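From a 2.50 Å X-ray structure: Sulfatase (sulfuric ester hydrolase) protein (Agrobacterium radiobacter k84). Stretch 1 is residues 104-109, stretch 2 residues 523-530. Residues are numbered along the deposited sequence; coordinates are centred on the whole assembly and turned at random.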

# COMPACT_ATOMS: atom_id res chain seq x y z
N LEU A 104 -4.58 0.18 -11.60
CA LEU A 104 -3.95 -0.14 -10.33
C LEU A 104 -3.97 -1.61 -10.01
O LEU A 104 -4.90 -2.31 -10.38
CB LEU A 104 -4.63 0.60 -9.16
CG LEU A 104 -4.59 2.13 -9.17
CD1 LEU A 104 -5.65 2.67 -8.19
CD2 LEU A 104 -3.18 2.65 -8.83
N TYR A 105 -2.96 -2.05 -9.27
CA TYR A 105 -2.92 -3.39 -8.72
C TYR A 105 -3.85 -3.36 -7.49
O TYR A 105 -4.06 -2.29 -6.90
CB TYR A 105 -1.47 -3.77 -8.32
CG TYR A 105 -0.55 -4.08 -9.48
CD1 TYR A 105 -1.03 -4.67 -10.65
CD2 TYR A 105 0.83 -3.88 -9.38
CE1 TYR A 105 -0.18 -5.00 -11.71
CE2 TYR A 105 1.68 -4.17 -10.44
CZ TYR A 105 1.18 -4.76 -11.59
OH TYR A 105 2.00 -5.11 -12.62
N GLN A 106 -4.39 -4.53 -7.09
CA GLN A 106 -5.29 -4.66 -5.93
C GLN A 106 -4.66 -4.11 -4.64
O GLN A 106 -5.37 -3.58 -3.78
CB GLN A 106 -5.80 -6.10 -5.79
CG GLN A 106 -6.68 -6.35 -4.56
CD GLN A 106 -7.11 -7.77 -4.52
OE1 GLN A 106 -8.21 -8.13 -4.94
NE2 GLN A 106 -6.24 -8.60 -4.01
N MET A 107 -3.32 -4.15 -4.54
CA MET A 107 -2.59 -3.61 -3.38
C MET A 107 -2.79 -2.10 -3.24
O MET A 107 -2.58 -1.55 -2.16
CB MET A 107 -1.11 -3.98 -3.42
CG MET A 107 -0.34 -3.45 -4.64
SD MET A 107 1.42 -3.83 -4.47
CE MET A 107 1.95 -2.59 -3.26
N ASN A 108 -3.25 -1.45 -4.35
CA ASN A 108 -3.55 -0.03 -4.34
C ASN A 108 -5.05 0.29 -4.41
O ASN A 108 -5.48 1.11 -3.60
CB ASN A 108 -2.75 0.73 -5.41
CG ASN A 108 -1.32 0.95 -5.00
OD1 ASN A 108 -1.03 1.44 -3.91
ND2 ASN A 108 -0.38 0.53 -5.84
N HIS A 109 -5.84 -0.37 -5.29
CA HIS A 109 -7.27 -0.05 -5.41
C HIS A 109 -8.11 -0.61 -4.23
O HIS A 109 -9.20 -0.09 -3.94
CB HIS A 109 -7.86 -0.41 -6.80
CG HIS A 109 -7.89 -1.85 -7.18
ND1 HIS A 109 -8.65 -2.79 -6.47
CD2 HIS A 109 -7.39 -2.46 -8.29
CE1 HIS A 109 -8.50 -3.94 -7.12
NE2 HIS A 109 -7.77 -3.79 -8.23
N LEU A 523 8.78 -5.65 -5.77
CA LEU A 523 7.53 -5.21 -6.37
C LEU A 523 6.66 -4.47 -5.36
O LEU A 523 6.21 -3.36 -5.66
CB LEU A 523 6.76 -6.44 -6.85
CG LEU A 523 6.67 -6.62 -8.31
CD1 LEU A 523 7.28 -7.90 -8.68
CD2 LEU A 523 5.26 -6.70 -8.71
N ARG A 524 6.43 -5.07 -4.16
CA ARG A 524 5.63 -4.50 -3.07
C ARG A 524 6.12 -3.12 -2.70
O ARG A 524 5.29 -2.22 -2.58
CB ARG A 524 5.62 -5.41 -1.81
CG ARG A 524 4.85 -6.74 -2.00
CD ARG A 524 3.35 -6.53 -2.11
NE ARG A 524 2.58 -7.74 -1.77
CZ ARG A 524 1.30 -7.91 -2.08
NH1 ARG A 524 0.66 -6.98 -2.76
NH2 ARG A 524 0.67 -9.03 -1.75
N ALA A 525 7.45 -2.94 -2.56
CA ALA A 525 8.08 -1.68 -2.22
C ALA A 525 7.97 -0.63 -3.37
O ALA A 525 7.78 0.57 -3.12
CB ALA A 525 9.53 -1.93 -1.91
N GLN A 526 8.11 -1.10 -4.63
CA GLN A 526 8.06 -0.20 -5.79
C GLN A 526 6.65 0.27 -6.12
O GLN A 526 6.49 1.42 -6.56
CB GLN A 526 8.75 -0.84 -6.99
CG GLN A 526 10.29 -0.89 -6.79
CD GLN A 526 10.97 -1.49 -7.99
OE1 GLN A 526 11.03 -2.72 -8.16
NE2 GLN A 526 11.40 -0.63 -8.90
N HIS A 527 5.65 -0.60 -5.87
CA HIS A 527 4.25 -0.32 -6.15
C HIS A 527 3.47 0.31 -5.00
O HIS A 527 2.25 0.45 -5.12
CB HIS A 527 3.55 -1.56 -6.69
CG HIS A 527 3.89 -1.75 -8.13
ND1 HIS A 527 4.94 -2.57 -8.51
CD2 HIS A 527 3.45 -1.08 -9.21
CE1 HIS A 527 5.00 -2.48 -9.83
NE2 HIS A 527 4.15 -1.57 -10.28
N LEU A 528 4.16 0.82 -3.95
CA LEU A 528 3.52 1.62 -2.91
C LEU A 528 3.05 2.91 -3.60
O LEU A 528 3.65 3.32 -4.60
CB LEU A 528 4.49 1.93 -1.76
CG LEU A 528 4.98 0.75 -0.94
CD1 LEU A 528 5.94 1.20 0.16
CD2 LEU A 528 3.82 -0.08 -0.36
N ASP A 529 1.96 3.51 -3.11
CA ASP A 529 1.36 4.70 -3.70
C ASP A 529 2.33 5.89 -3.84
O ASP A 529 2.76 6.46 -2.83
CB ASP A 529 0.11 5.10 -2.90
CG ASP A 529 -0.78 6.12 -3.58
OD1 ASP A 529 -0.46 6.54 -4.71
OD2 ASP A 529 -1.83 6.49 -2.97
N GLN A 530 2.66 6.27 -5.09
CA GLN A 530 3.60 7.38 -5.36
C GLN A 530 2.90 8.70 -5.75
O GLN A 530 3.59 9.63 -6.15
CB GLN A 530 4.66 6.99 -6.42
CG GLN A 530 5.26 5.58 -6.32
CD GLN A 530 6.08 5.32 -5.08
OE1 GLN A 530 6.50 6.24 -4.35
NE2 GLN A 530 6.35 4.05 -4.83

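Contact between residues 104-109 and 523-530, two segments of one chain that lie more than 400 residues apart in sequence. The CA-to-CB bonds of Tyr105, Met107 and Asn108 point toward the second stretch, where a helix gives way to loop at His527; together the stretches bury 348 Å², and Tyr105, Met107 and Arg524 are buried residues. The strongest polar link is made by Asn108, whose ND2 donates to the backbone O of His527 at 2.7 Å with a nearly straight N-H...O angle of 170°. Asparagine suits the place because its short amide carries the donor that this carbonyl accepts. Asn108 ND2 also has a hydrogen bond elsewhere in the structure. On the other side of the same amide, Asn108 OD1 lies 3.7 Å from Asp529 N, near but not hydrogen-bonded. Asp529 OD1 is hydrogen-bonded to a residue next to one of the stretches, and OD2 elsewhere. The backbone N of Asn108 bonds to Tyr105 O at 2.8 Å, and His109 N reaches that same Tyr105 O at 3.1 Å, so the N-cap carbonyl serves two amides of the short helix that carries Met107 and Asn108.

Met107 has the largest covered area, 95 Å². With chi1 p, chi2 t and chi3 m, its side chain reaches the second stretch, placing Met107 CE 3.4 Å from Arg524 O and 3.6 Å from His527 O; these are packing contacts, since a methyl group offers no conventional donor. Met107 CE also meets Leu528 CD2 at 4.3 Å, an apolar contact, while Met107 SD packs 3.8 Å from His527 CB. A long, unbranched thioether suits this place because it can touch backbone and side chains at once. Its sulfur is also an acceptor: Arg524 NH1 donates to Met107 SD at 3.7 Å, a weak hydrogen bond. The CA-to-CB bond of Arg524 points sideways, but its long side chain brings the guanidinium nearer, so that Met107 CB lies at the group's edge, 3.5 Å from Arg524 NH1. That nitrogen is further satisfied elsewhere in the structure.

Tyr105 and His527 form an edge-to-face aromatic pair, the edge of the tyrosine toward the face of the imidazole, with ring centroids 4.9 Å apart and planes at 59°; Tyr105 CE2 comes within 3.6 Å of His527 NE2. The imidazole is held from its own stretch, His527 ND1 donating to Leu523 O at 3.2 Å, while His527 NE2 is hydrogen-bonded elsewhere in the structure. Leu523 O also accepts His527 N at 2.8 Å.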